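Side-chain contacts in Mypaa.01249.c (Mycobacterium paratuberculosis, PDB 3RD5), which is probably an oxidoreductase of the short-chain dehydrogenase/reductase family, although its substrate and reaction are not established: residues Arg67-Gln72 and Arg78-Gly83; Gly118-Thr123 and Ala279-Leu284; Glu150-Arg155 and Tyr165-Leu170; Asn172-Ser177 and Gly272-Leu277. One frame throughout, in Å; residues are numbered along the deposited sequence. Where two conformers were deposited one is given.

Contact 1: residues Arg67-Gln72 and Arg78-Gly83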
loop_
_atom_site.group_PDB
_atom_site.type_symbol
_atom_site.label_atom_id
_atom_site.label_comp_id
_atom_site.label_asym_id
_atom_site.label_seq_id
_atom_site.Cartn_x
_atom_site.Cartn_y
_atom_site.Cartn_z
ATOM N N ARG A 67 2.858 -0.635 -16.447
ATOM C CA ARG A 67 2.135 -1.879 -16.771
ATOM C C ARG A 67 0.707 -1.764 -16.268
ATOM O O ARG A 67 0.418 -1.044 -15.306
ATOM C CB ARG A 67 2.797 -3.096 -16.141
ATOM C CG ARG A 67 4.208 -3.364 -16.596
ATOM C CD ARG A 67 4.719 -4.682 -16.106
ATOM N NE ARG A 67 6.155 -4.795 -16.388
ATOM C CZ ARG A 67 6.951 -5.741 -15.905
ATOM N NH1 ARG A 67 6.474 -6.735 -15.181
ATOM N NH2 ARG A 67 8.253 -5.677 -16.155
ATOM N N GLU A 68 -0.180 -2.520 -16.892
ATOM C CA GLU A 68 -1.600 -2.505 -16.538
ATOM C C GLU A 68 -1.895 -3.342 -15.316
ATOM O O GLU A 68 -1.469 -4.504 -15.218
ATOM C CB GLU A 68 -2.453 -3.037 -17.696
ATOM C CG GLU A 68 -3.909 -2.647 -17.595
ATOM C CD GLU A 68 -4.758 -3.243 -18.684
ATOM O OE1 GLU A 68 -4.265 -3.387 -19.821
ATOM O OE2 GLU A 68 -5.931 -3.568 -18.387
ATOM N N LEU A 69 -2.636 -2.736 -14.396
ATOM C CA LEU A 69 -3.147 -3.404 -13.204
ATOM C C LEU A 69 -4.461 -2.735 -12.844
ATOM O O LEU A 69 -4.492 -1.516 -12.606
ATOM C CB LEU A 69 -2.173 -3.306 -12.040
ATOM C CG LEU A 69 -2.687 -3.713 -10.653
ATOM C CD1 LEU A 69 -3.027 -5.207 -10.699
ATOM C CD2 LEU A 69 -1.653 -3.381 -9.575
ATOM N N ASP A 70 -5.534 -3.527 -12.696
ATOM C CA ASP A 70 -6.789 -3.065 -12.152
ATOM C C ASP A 70 -7.035 -3.760 -10.815
ATOM O O ASP A 70 -7.433 -4.933 -10.783
ATOM C CB ASP A 70 -7.939 -3.378 -13.114
ATOM C CG ASP A 70 -9.269 -2.851 -12.646
ATOM O OD1 ASP A 70 -9.342 -2.247 -11.564
ATOM O OD2 ASP A 70 -10.286 -3.048 -13.416
ATOM N N LEU A 71 -6.760 -3.072 -9.715
ATOM C CA LEU A 71 -6.951 -3.615 -8.377
ATOM C C LEU A 71 -8.385 -3.978 -8.056
ATOM O O LEU A 71 -8.605 -4.707 -7.113
ATOM C CB LEU A 71 -6.421 -2.656 -7.306
ATOM C CG LEU A 71 -4.883 -2.550 -7.223
ATOM C CD1 LEU A 71 -4.539 -1.268 -6.432
ATOM C CD2 LEU A 71 -4.325 -3.807 -6.481
ATOM N N GLN A 72 -9.349 -3.495 -8.841
ATOM C CA GLN A 72 -10.771 -3.852 -8.722
ATOM C C GLN A 72 -11.174 -5.068 -9.530
ATOM O O GLN A 72 -12.374 -5.311 -9.725
ATOM C CB GLN A 72 -11.675 -2.663 -9.100
ATOM C CG GLN A 72 -11.378 -1.431 -8.246
ATOM C CD GLN A 72 -12.389 -0.296 -8.389
ATOM O OE1 GLN A 72 -13.543 -0.501 -8.798
ATOM N NE2 GLN A 72 -11.992 0.889 -7.934
ATOM N N ARG A 78 -3.960 -10.997 -10.914
ATOM C CA ARG A 78 -3.255 -12.255 -11.203
ATOM C C ARG A 78 -2.397 -12.161 -12.455
ATOM O O ARG A 78 -1.240 -12.599 -12.459
ATOM C CB ARG A 78 -4.250 -13.412 -11.315
ATOM C CG ARG A 78 -4.846 -13.810 -9.996
ATOM C CD ARG A 78 -5.651 -15.125 -10.087
ATOM N NE ARG A 78 -5.725 -15.705 -8.760
ATOM C CZ ARG A 78 -4.815 -16.515 -8.232
ATOM N NH1 ARG A 78 -3.757 -16.948 -8.923
ATOM N NH2 ARG A 78 -4.998 -16.942 -7.005
ATOM N N ARG A 79 -2.946 -11.589 -13.515
ATOM C CA ARG A 79 -2.209 -11.440 -14.781
ATOM C C ARG A 79 -0.979 -10.526 -14.566
ATOM O O ARG A 79 0.128 -10.830 -15.036
ATOM C CB ARG A 79 -3.154 -10.880 -15.841
ATOM C CG ARG A 79 -4.099 -11.904 -16.441
ATOM C CD ARG A 79 -4.782 -11.364 -17.715
ATOM N NE ARG A 79 -5.443 -10.069 -17.529
ATOM C CZ ARG A 79 -6.679 -9.876 -17.069
ATOM N NH1 ARG A 79 -7.457 -10.906 -16.735
ATOM N NH2 ARG A 79 -7.155 -8.641 -16.956
ATOM N N PHE A 80 -1.170 -9.437 -13.833
ATOM C CA PHE A 80 -0.066 -8.518 -13.558
ATOM C C PHE A 80 1.022 -9.213 -12.739
ATOM O O PHE A 80 2.210 -9.172 -13.070
ATOM C CB PHE A 80 -0.540 -7.249 -12.848
ATOM C CG PHE A 80 0.608 -6.447 -12.310
ATOM C CD1 PHE A 80 1.358 -5.644 -13.170
ATOM C CD2 PHE A 80 1.011 -6.549 -10.995
ATOM C CE1 PHE A 80 2.491 -4.974 -12.707
ATOM C CE2 PHE A 80 2.153 -5.882 -10.546
ATOM C CZ PHE A 80 2.884 -5.094 -11.414
ATOM N N ALA A 81 0.632 -9.882 -11.661
ATOM C CA ALA A 81 1.609 -10.547 -10.821
ATOM C C ALA A 81 2.403 -11.595 -11.556
ATOM O O ALA A 81 3.614 -11.740 -11.328
ATOM C CB ALA A 81 0.914 -11.172 -9.583
ATOM N N ASP A 82 1.731 -12.362 -12.410
ATOM C CA ASP A 82 2.408 -13.434 -13.133
ATOM C C ASP A 82 3.463 -12.893 -14.075
ATOM O O ASP A 82 4.411 -13.601 -14.408
ATOM C CB ASP A 82 1.384 -14.266 -13.889
ATOM C CG ASP A 82 0.584 -15.200 -12.970
ATOM O OD1 ASP A 82 0.961 -15.421 -11.788
ATOM O OD2 ASP A 82 -0.443 -15.723 -13.462
ATOM N N GLY A 83 3.314 -11.643 -14.502
ATOM C CA GLY A 83 4.304 -10.976 -15.330
ATOM C C GLY A 83 5.508 -10.390 -14.638
ATOM O O GLY A 83 6.424 -9.907 -15.328
HETATM O O HOH W 1 3.680 -7.642 -14.979
#
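Phe80 lays its ring beside the end of strand 63-68, where CE1 meets Arg67 CB at 3.9 Å. That methylene arrives at the rim of the ring, in its plane, and the arginine chain crosses the phenyl group at about a right angle. CG of Phe80 stands anti to the backbone N (chi1 168°), which carries the ring from helix 74-82 to the strand. Near the root of the side chain Leu69 CD1 packs against Phe80 CB at 3.9 Å; on the Arg67 side the carbonyl O of Glu68 lies 3.7 Å from Phe80 CD1. The ring thus meets backbone and side chains of three consecutive residues, while Ile44, Ala46, Val20 and Leu122 complete its buried surroundings. Polar atoms gather at the outer end. Arg67 is extended from CG to NE and carries its guanidinium out toward Gly83; its plane is turned 57° from the phenyl plane. Water 1 accepts from Arg67 NH1 at 2.9 Å, in the guanidinium plane, and donates to Phe80 O at 2.9 Å, bridging the side chain to the helix backbone. The charge is paired with Glu65, which forms a salt bridge with Arg67 NE. A parallel strand continued through a short loop into a helix that packs back on the sheet is a beta-alpha unit of the Rossmann fold; here Phe80 fills the interface.

Contact 2: residues Gly118-Thr123 and Ala279-Leu284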
loop_
_atom_site.group_PDB
_atom_site.type_symbol
_atom_site.label_atom_id
_atom_site.label_comp_id
_atom_site.label_asym_id
_atom_site.label_seq_id
_atom_site.Cartn_x
_atom_site.Cartn_y
_atom_site.Cartn_z
ATOM N N GLY A 118 -7.394 -6.019 -3.089
ATOM C CA GLY A 118 -6.573 -6.176 -4.299
ATOM C C GLY A 118 -5.071 -6.216 -3.950
ATOM O O GLY A 118 -4.324 -6.977 -4.538
ATOM N N HIS A 119 -4.666 -5.399 -2.998
ATOM C CA HIS A 119 -3.292 -5.399 -2.465
ATOM C C HIS A 119 -2.936 -6.686 -1.725
ATOM O O HIS A 119 -1.820 -7.194 -1.819
ATOM C CB HIS A 119 -3.040 -4.177 -1.592
ATOM C CG HIS A 119 -2.796 -2.915 -2.374
ATOM N ND1 HIS A 119 -3.356 -1.706 -2.010
ATOM C CD2 HIS A 119 -1.972 -2.658 -3.421
ATOM C CE1 HIS A 119 -2.899 -0.764 -2.840
ATOM N NE2 HIS A 119 -2.087 -1.326 -3.739
ATOM N N PHE A 120 -3.906 -7.231 -0.985
ATOM C CA PHE A 120 -3.737 -8.505 -0.299
ATOM C C PHE A 120 -3.418 -9.611 -1.305
ATOM O O PHE A 120 -2.458 -10.376 -1.128
ATOM C CB PHE A 120 -5.028 -8.817 0.463
ATOM C CG PHE A 120 -4.999 -10.113 1.236
ATOM C CD1 PHE A 120 -4.540 -10.131 2.533
ATOM C CD2 PHE A 120 -5.394 -11.309 0.659
ATOM C CE1 PHE A 120 -4.481 -11.315 3.264
ATOM C CE2 PHE A 120 -5.338 -12.502 1.387
ATOM C CZ PHE A 120 -4.868 -12.509 2.672
ATOM N N ALA A 121 -4.224 -9.706 -2.353
ATOM C CA ALA A 121 -4.003 -10.694 -3.382
ATOM C C ALA A 121 -2.687 -10.478 -4.092
ATOM O O ALA A 121 -1.890 -11.426 -4.286
ATOM C CB ALA A 121 -5.173 -10.636 -4.396
ATOM N N LEU A 122 -2.407 -9.238 -4.441
ATOM C CA LEU A 122 -1.156 -8.907 -5.141
ATOM C C LEU A 122 0.055 -9.349 -4.321
ATOM O O LEU A 122 1.038 -9.935 -4.847
ATOM C CB LEU A 122 -1.061 -7.417 -5.436
ATOM C CG LEU A 122 0.203 -6.934 -6.132
ATOM C CD1 LEU A 122 0.331 -7.586 -7.529
ATOM C CD2 LEU A 122 0.212 -5.393 -6.210
ATOM N N THR A 123 0.034 -9.008 -3.036
ATOM C CA THR A 123 1.161 -9.308 -2.151
ATOM C C THR A 123 1.374 -10.821 -2.006
ATOM O O THR A 123 2.509 -11.322 -2.150
ATOM C CB THR A 123 0.978 -8.650 -0.774
ATOM O OG1 THR A 123 0.815 -7.241 -0.928
ATOM C CG2 THR A 123 2.214 -8.941 0.123
ATOM N N ALA A 279 -7.837 -14.337 7.496
ATOM C CA ALA A 279 -8.612 -15.490 7.076
ATOM C C ALA A 279 -9.747 -15.087 6.146
ATOM O O ALA A 279 -9.966 -15.697 5.095
ATOM C CB ALA A 279 -9.180 -16.249 8.313
ATOM N N LEU A 280 -10.498 -14.063 6.522
ATOM C CA LEU A 280 -11.569 -13.553 5.669
ATOM C C LEU A 280 -11.019 -13.105 4.306
ATOM O O LEU A 280 -11.632 -13.373 3.263
ATOM C CB LEU A 280 -12.287 -12.419 6.372
ATOM C CG LEU A 280 -13.312 -11.621 5.564
ATOM C CD1 LEU A 280 -14.387 -12.462 4.932
ATOM C CD2 LEU A 280 -13.871 -10.481 6.422
ATOM N N SER A 281 -9.858 -12.460 4.321
ATOM C CA SER A 281 -9.256 -11.941 3.095
ATOM C C SER A 281 -8.805 -13.063 2.142
ATOM O O SER A 281 -8.928 -12.958 0.902
ATOM C CB SER A 281 -8.097 -10.993 3.413
ATOM O OG SER A 281 -8.584 -9.867 4.166
ATOM N N GLU A 282 -8.277 -14.152 2.712
ATOM C CA GLU A 282 -7.920 -15.322 1.917
ATOM C C GLU A 282 -9.185 -15.893 1.263
ATOM O O GLU A 282 -9.179 -16.265 0.090
ATOM C CB GLU A 282 -7.221 -16.419 2.772
ATOM C CG GLU A 282 -5.810 -16.077 3.214
ATOM C CD GLU A 282 -4.974 -17.263 3.655
ATOM O OE1 GLU A 282 -5.551 -18.366 3.839
ATOM O OE2 GLU A 282 -3.749 -17.098 3.832
ATOM N N GLN A 283 -10.270 -15.977 2.014
ATOM C CA GLN A 283 -11.506 -16.536 1.466
ATOM C C GLN A 283 -12.075 -15.653 0.355
ATOM O O GLN A 283 -12.514 -16.166 -0.655
ATOM C CB GLN A 283 -12.546 -16.767 2.555
ATOM C CG GLN A 283 -12.119 -17.788 3.562
ATOM C CD GLN A 283 -12.994 -17.764 4.781
ATOM O OE1 GLN A 283 -14.062 -17.151 4.786
ATOM N NE2 GLN A 283 -12.531 -18.399 5.840
ATOM N N LEU A 284 -12.062 -14.335 0.531
ATOM C CA LEU A 284 -12.619 -13.453 -0.462
ATOM C C LEU A 284 -11.796 -13.412 -1.742
ATOM O O LEU A 284 -12.348 -13.273 -2.863
ATOM C CB LEU A 284 -12.762 -12.034 0.116
ATOM C CG LEU A 284 -13.846 -11.814 1.176
ATOM C CD1 LEU A 284 -13.687 -10.424 1.804
ATOM C CD2 LEU A 284 -15.259 -11.954 0.526
#
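Phe120 and Ser281 make the main apolar contact, a CH-pi interaction between helices 110-126 and 271-285. Ser281 CB sits over the middle of the phenyl face, 3.5 Å from the centroid and only 6° off the ring normal. A trans first torsion (chi1 -180°) sends the Phe120 ring straight across to the neighbouring helix, and its CE2 also comes within 3.6 Å of the carbonyl carbon of Ser281. The backbone N of Glu282 is equally near, 3.6 Å from Phe120 CE2. Van der Waals packing continues at the rim: Glu282 CG lies near the ring plane, 3.7 Å from Phe120 CZ, and the planes of the carboxylate and the ring are 60° apart. Trp278 adds an edge-to-face aromatic partner to the same phenyl group. The hydrogen bonds of the two polar residues are made around this apolar centre. Ser281 OG is paired with Leu277 O and His116 NE2, and Glu282 OE2 is held by Trp278 NE1 and the backbone N of Phe289. Helix 271-285 thus packs on a helix of the Rossmann core mainly through carbon, with the backbone of Ser281 and Glu282 also against the ring, while the polar ends of these two residues, bonded to other groups, leave their CB and CG methylenes to meet the phenyl group.

Contact 3: residues Glu150-Arg155 and Tyr165-Leu170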
loop_
_atom_site.group_PDB
_atom_site.type_symbol
_atom_site.label_atom_id
_atom_site.label_comp_id
_atom_site.label_asym_id
_atom_site.label_seq_id
_atom_site.Cartn_x
_atom_site.Cartn_y
_atom_site.Cartn_z
ATOM N N GLU A 150 -18.454 -9.647 9.649
ATOM C CA GLU A 150 -19.713 -10.227 9.146
ATOM C C GLU A 150 -20.195 -9.536 7.889
ATOM O O GLU A 150 -20.927 -10.152 7.103
ATOM C CB GLU A 150 -20.799 -10.117 10.230
ATOM C CG GLU A 150 -20.515 -10.942 11.492
ATOM C CD GLU A 150 -19.357 -10.416 12.395
ATOM O OE1 GLU A 150 -19.040 -9.167 12.409
ATOM O OE2 GLU A 150 -18.730 -11.276 13.118
ATOM N N ASP A 151 -19.783 -8.287 7.672
ATOM C CA ASP A 151 -20.308 -7.510 6.544
ATOM C C ASP A 151 -19.225 -6.516 6.084
ATOM O O ASP A 151 -19.416 -5.289 6.042
ATOM C CB ASP A 151 -21.626 -6.811 6.878
ATOM C CG ASP A 151 -22.295 -6.211 5.669
ATOM O OD1 ASP A 151 -21.933 -6.558 4.527
ATOM O OD2 ASP A 151 -23.199 -5.374 5.921
ATOM N N LEU A 152 -18.085 -7.059 5.708
ATOM C CA LEU A 152 -16.930 -6.251 5.283
ATOM C C LEU A 152 -17.271 -5.371 4.081
ATOM O O LEU A 152 -16.743 -4.251 3.957
ATOM C CB LEU A 152 -15.758 -7.167 4.943
ATOM C CG LEU A 152 -14.411 -6.466 4.789
ATOM C CD1 LEU A 152 -13.757 -6.108 6.131
ATOM C CD2 LEU A 152 -13.450 -7.384 3.936
ATOM N N ASN A 153 -18.140 -5.877 3.198
ATOM C CA ASN A 153 -18.466 -5.216 1.943
ATOM C C ASN A 153 -19.730 -4.351 1.992
ATOM O O ASN A 153 -20.219 -3.919 0.944
ATOM C CB ASN A 153 -18.527 -6.258 0.812
ATOM C CG ASN A 153 -17.154 -6.777 0.450
ATOM O OD1 ASN A 153 -16.270 -6.001 0.089
ATOM N ND2 ASN A 153 -16.916 -8.094 0.608
ATOM N N TRP A 154 -20.188 -4.014 3.184
ATOM C CA TRP A 154 -21.259 -2.999 3.373
ATOM C C TRP A 154 -22.512 -3.389 2.588
ATOM O O TRP A 154 -23.178 -2.526 1.996
ATOM C CB TRP A 154 -20.747 -1.606 2.954
ATOM C CG TRP A 154 -19.586 -1.051 3.740
ATOM C CD1 TRP A 154 -18.256 -1.339 3.567
ATOM C CD2 TRP A 154 -19.654 -0.081 4.794
ATOM N NE1 TRP A 154 -17.505 -0.607 4.451
ATOM C CE2 TRP A 154 -18.338 0.157 5.219
ATOM C CE3 TRP A 154 -20.711 0.610 5.419
ATOM C CZ2 TRP A 154 -18.027 1.054 6.240
ATOM C CZ3 TRP A 154 -20.407 1.503 6.442
ATOM C CH2 TRP A 154 -19.073 1.711 6.845
ATOM N N ARG A 155 -22.862 -4.666 2.629
ATOM C CA ARG A 155 -24.045 -5.149 1.893
ATOM C C ARG A 155 -25.359 -4.934 2.633
ATOM O O ARG A 155 -26.430 -4.799 1.992
ATOM C CB ARG A 155 -23.867 -6.645 1.611
ATOM C CG ARG A 155 -24.952 -7.234 0.721
ATOM C CD ARG A 155 -24.941 -6.646 -0.653
ATOM N NE ARG A 155 -26.152 -7.063 -1.362
ATOM C CZ ARG A 155 -27.328 -6.436 -1.288
ATOM N NH1 ARG A 155 -27.476 -5.316 -0.559
ATOM N NH2 ARG A 155 -28.363 -6.931 -1.968
ATOM N N TYR A 165 -13.695 4.313 3.884
ATOM C CA TYR A 165 -12.260 4.634 3.787
ATOM C C TYR A 165 -11.517 4.143 5.035
ATOM O O TYR A 165 -10.510 3.434 4.951
ATOM C CB TYR A 165 -12.026 6.123 3.562
ATOM C CG TYR A 165 -10.581 6.455 3.207
ATOM C CD1 TYR A 165 -9.947 5.865 2.107
ATOM C CD2 TYR A 165 -9.837 7.301 3.998
ATOM C CE1 TYR A 165 -8.634 6.153 1.796
ATOM C CE2 TYR A 165 -8.539 7.590 3.698
ATOM C CZ TYR A 165 -7.943 7.027 2.591
ATOM O OH TYR A 165 -6.594 7.312 2.332
ATOM N N SER A 166 -12.009 4.528 6.191
ATOM C CA SER A 166 -11.363 4.194 7.450
ATOM C C SER A 166 -11.248 2.700 7.664
ATOM O O SER A 166 -10.206 2.194 8.145
ATOM C CB SER A 166 -12.109 4.825 8.621
ATOM O OG SER A 166 -12.071 6.253 8.581
ATOM N N GLN A 167 -12.285 1.920 7.296
ATOM C CA GLN A 167 -12.186 0.475 7.430
ATOM C C GLN A 167 -11.015 -0.040 6.598
ATOM O O GLN A 167 -10.255 -0.908 7.040
ATOM C CB GLN A 167 -13.498 -0.257 7.021
ATOM C CG GLN A 167 -13.431 -1.751 7.292
ATOM C CD GLN A 167 -14.637 -2.561 6.803
ATOM O OE1 GLN A 167 -15.208 -3.341 7.590
ATOM N NE2 GLN A 167 -14.921 -2.513 5.503
ATOM N N SER A 168 -10.898 0.470 5.372
ATOM C CA SER A 168 -9.839 0.018 4.472
ATOM C C SER A 168 -8.436 0.380 4.955
ATOM O O SER A 168 -7.495 -0.391 4.785
ATOM C CB SER A 168 -10.086 0.510 3.028
ATOM O OG SER A 168 -9.725 1.858 2.817
ATOM N N LYS A 169 -8.329 1.556 5.552
ATOM C CA LYS A 169 -7.030 2.066 6.070
ATOM C C LYS A 169 -6.591 1.354 7.338
ATOM O O LYS A 169 -5.408 1.088 7.572
ATOM C CB LYS A 169 -7.045 3.579 6.167
ATOM C CG LYS A 169 -7.222 4.277 4.824
ATOM C CD LYS A 169 -5.990 4.147 3.949
ATOM C CE LYS A 169 -6.227 3.485 2.619
ATOM N NZ LYS A 169 -4.916 3.312 1.904
ATOM N N LEU A 170 -7.552 0.988 8.181
ATOM C CA LEU A 170 -7.311 0.106 9.303
ATOM C C LEU A 170 -6.892 -1.287 8.812
ATOM O O LEU A 170 -5.923 -1.866 9.315
ATOM C CB LEU A 170 -8.567 0.053 10.188
ATOM C CG LEU A 170 -8.485 -0.954 11.336
ATOM C CD1 LEU A 170 -7.310 -0.712 12.326
ATOM C CD2 LEU A 170 -9.797 -1.012 12.099
HETATM O O HOH W 2 -14.607 -0.317 3.499
#
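Leu152 and Trp154 meet Gln167 where the loop after strand 133-137 turns back onto helix 161-185 of the Rossmann-like SDR fold, the helix whose Tyr165 and Lys169 are spaced as in the Tyr-x-x-x-Lys motif of SDR enzymes. The loop bends through a type I beta turn from Asp151 to Trp154, closed by Trp154 N bonding to Asp151 O and braced by Asp151 OD1, which accepts from the backbone N of Arg155. Leu152 meets the helix in two ways. Its CD1 packs 3.4 Å from Gln167 OE1. Its carbonyl O accepts from Gln167 NE2 at 3.0 Å. That bond is nearly straight (166°) and lies in the carbonyl plane on a lone pair, with the acceptor also close to the amide plane. Gln167 reaches the turn because its chain is stretched out all the way from CB, beginning with chi1 at -174°. Its OE1 accepts from the N of Asn148, so both ends of this buried amide are fixed by loop backbone and its flip is set. Trp154 comes next, its indole plane 69° from the amide. Trp154 NE1 and Gln167 NE2 are both donors, 3.4 Å apart and not bonded to each other. Water 2 resolves the conflict by accepting from both. It lies 3.1 Å from Trp154 NE1. Its distance to Gln167 NE2 is 3.0 Å.

Contact 4: residues Asn172-Ser177 and Gly272-Leu277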
loop_
_atom_site.group_PDB
_atom_site.type_symbol
_atom_site.label_atom_id
_atom_site.label_comp_id
_atom_site.label_asym_id
_atom_site.label_seq_id
_atom_site.Cartn_x
_atom_site.Cartn_y
_atom_site.Cartn_z
ATOM N N ASN A 172 -5.300 -1.960 6.131
ATOM C CA ASN A 172 -3.920 -1.864 5.650
ATOM C C ASN A 172 -2.915 -2.093 6.778
ATOM O O ASN A 172 -1.856 -2.709 6.582
ATOM C CB ASN A 172 -3.618 -0.475 5.068
ATOM C CG ASN A 172 -4.311 -0.138 3.752
ATOM O OD1 ASN A 172 -4.618 1.053 3.529
ATOM N ND2 ASN A 172 -4.477 -1.101 2.834
ATOM N N LEU A 173 -3.221 -1.594 7.974
ATOM C CA LEU A 173 -2.350 -1.774 9.138
ATOM C C LEU A 173 -2.413 -3.192 9.723
ATOM O O LEU A 173 -1.383 -3.786 10.059
ATOM C CB LEU A 173 -2.643 -0.703 10.218
ATOM C CG LEU A 173 -2.182 0.679 9.799
ATOM C CD1 LEU A 173 -2.662 1.735 10.794
ATOM C CD2 LEU A 173 -0.633 0.770 9.800
ATOM N N LEU A 174 -3.629 -3.716 9.862
ATOM C CA LEU A 174 -3.804 -5.087 10.347
ATOM C C LEU A 174 -3.155 -6.078 9.386
ATOM O O LEU A 174 -2.609 -7.111 9.808
ATOM C CB LEU A 174 -5.284 -5.363 10.521
ATOM C CG LEU A 174 -5.990 -4.614 11.651
ATOM C CD1 LEU A 174 -7.510 -4.790 11.517
ATOM C CD2 LEU A 174 -5.516 -5.076 13.044
ATOM N N PHE A 175 -3.235 -5.787 8.092
ATOM C CA PHE A 175 -2.537 -6.561 7.029
ATOM C C PHE A 175 -1.043 -6.595 7.296
ATOM O O PHE A 175 -0.380 -7.646 7.275
ATOM C CB PHE A 175 -2.829 -5.934 5.670
ATOM C CG PHE A 175 -2.009 -6.494 4.562
ATOM C CD1 PHE A 175 -2.192 -7.754 4.076
ATOM C CD2 PHE A 175 -1.074 -5.679 3.964
ATOM C CE1 PHE A 175 -1.421 -8.232 3.019
ATOM C CE2 PHE A 175 -0.345 -6.125 2.886
ATOM C CZ PHE A 175 -0.507 -7.425 2.439
ATOM N N THR A 176 -0.476 -5.406 7.525
ATOM C CA THR A 176 0.958 -5.274 7.774
ATOM C C THR A 176 1.413 -6.053 9.014
ATOM O O THR A 176 2.413 -6.793 8.959
ATOM C CB THR A 176 1.312 -3.813 7.916
ATOM O OG1 THR A 176 1.012 -3.097 6.700
ATOM C CG2 THR A 176 2.831 -3.590 8.271
ATOM N N SER A 177 0.673 -5.950 10.109
ATOM C CA SER A 177 1.023 -6.670 11.350
ATOM C C SER A 177 0.968 -8.175 11.170
ATOM O O SER A 177 1.873 -8.896 11.587
ATOM C CB SER A 177 0.082 -6.263 12.475
ATOM O OG SER A 177 0.258 -4.902 12.821
ATOM N N GLY A 272 -5.708 -10.566 17.365
ATOM C CA GLY A 272 -6.792 -11.460 16.987
ATOM C C GLY A 272 -7.563 -10.992 15.770
ATOM O O GLY A 272 -7.878 -11.777 14.890
ATOM N N MET A 273 -7.869 -9.704 15.728
ATOM C CA MET A 273 -8.546 -9.163 14.560
ATOM C C MET A 273 -7.656 -9.209 13.330
ATOM O O MET A 273 -8.136 -9.506 12.245
ATOM C CB MET A 273 -9.049 -7.736 14.797
ATOM C CG MET A 273 -9.807 -7.151 13.627
ATOM S SD MET A 273 -11.312 -8.056 13.189
ATOM C CE MET A 273 -12.354 -7.429 14.410
ATOM N N ALA A 274 -6.359 -8.952 13.465
ATOM C CA ALA A 274 -5.486 -9.044 12.302
ATOM C C ALA A 274 -5.507 -10.459 11.711
ATOM O O ALA A 274 -5.564 -10.652 10.492
ATOM C CB ALA A 274 -4.042 -8.646 12.694
ATOM N N ALA A 275 -5.431 -11.482 12.564
ATOM C CA ALA A 275 -5.480 -12.833 12.136
ATOM C C ALA A 275 -6.842 -13.262 11.541
ATOM O O ALA A 275 -6.874 -13.980 10.530
ATOM C CB ALA A 275 -4.987 -13.773 13.280
ATOM N N ALA A 276 -7.961 -12.782 12.128
ATOM C CA ALA A 276 -9.290 -13.078 11.602
ATOM C C ALA A 276 -9.515 -12.400 10.256
ATOM O O ALA A 276 -10.031 -13.015 9.317
ATOM C CB ALA A 276 -10.374 -12.587 12.593
ATOM N N LEU A 277 -9.082 -11.143 10.146
ATOM C CA LEU A 277 -9.189 -10.415 8.874
ATOM C C LEU A 277 -8.384 -11.118 7.782
ATOM O O LEU A 277 -8.810 -11.167 6.630
ATOM C CB LEU A 277 -8.733 -8.957 9.026
ATOM C CG LEU A 277 -8.664 -8.168 7.710
ATOM C CD1 LEU A 277 -10.048 -7.959 7.070
ATOM C CD2 LEU A 277 -7.997 -6.824 8.001
HETATM O O HOH W 3 -4.615 -8.924 8.604
#
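Helices 161-185 and 271-285 cross almost perpendicularly here, the first belonging to the Rossmann core and the second lying near the C-terminus. The axes of the segments approach to 8.6 Å at an angle of 93°, and Leu174 packs against the face of the other helix. Its chi1 of -69° turns CG toward helix 271-285, where CB and the methyls meet Met273, Ala274 and Leu277. CD1 of Leu174 touches Met273 CG at 3.9 Å, and CD2 packs on Ala274 CB, also at 3.9 Å. Leu277 CD2 lies 4.0 Å from Leu174 CB, the two leucine chains running nearly perpendicular to each other. The small Ala274 allows a close backbone approach: its CB lies 3.6 Å from Leu174 O, and the CA atoms of Leu174 and Ala274 are 4.7 Å apart. Beside this apolar patch water 3 donates to Ala274 O at 2.7 Å and, more weakly, to Leu174 O, linking a carbonyl of each helix. Leu174 also rests on Ile147, which extends the packing into the loop before its own helix. This is orthogonal helix-helix packing, with an alanine at the crossing, by which a C-terminal helix docks on a core helix of an SDR fold.

Contact 1 lies at the sheet edge and is only partly buried, with an aromatic wedge inside and a partly exposed arginine bridged to the helix by water; contacts 2, 3 and 4 are buried. Helix 271-285 serves contacts 2 and 4, whose centres are 11 Å apart, and helix 161-185 serves contacts 3 and 4. Phe120 and Phe175 pack together between contacts 2 and 4, while Leu152 of contact 3 touches Leu284 of contact 2. Helix 110-126 carries the packing on to contact 1, where Leu122 meets Phe80. The helix pairs of contacts 2 and 4 meet mainly through carbon, with a water between carbonyls in contact 4, whereas the loop of contact 3 is held by a side-chain amide bonding to backbone.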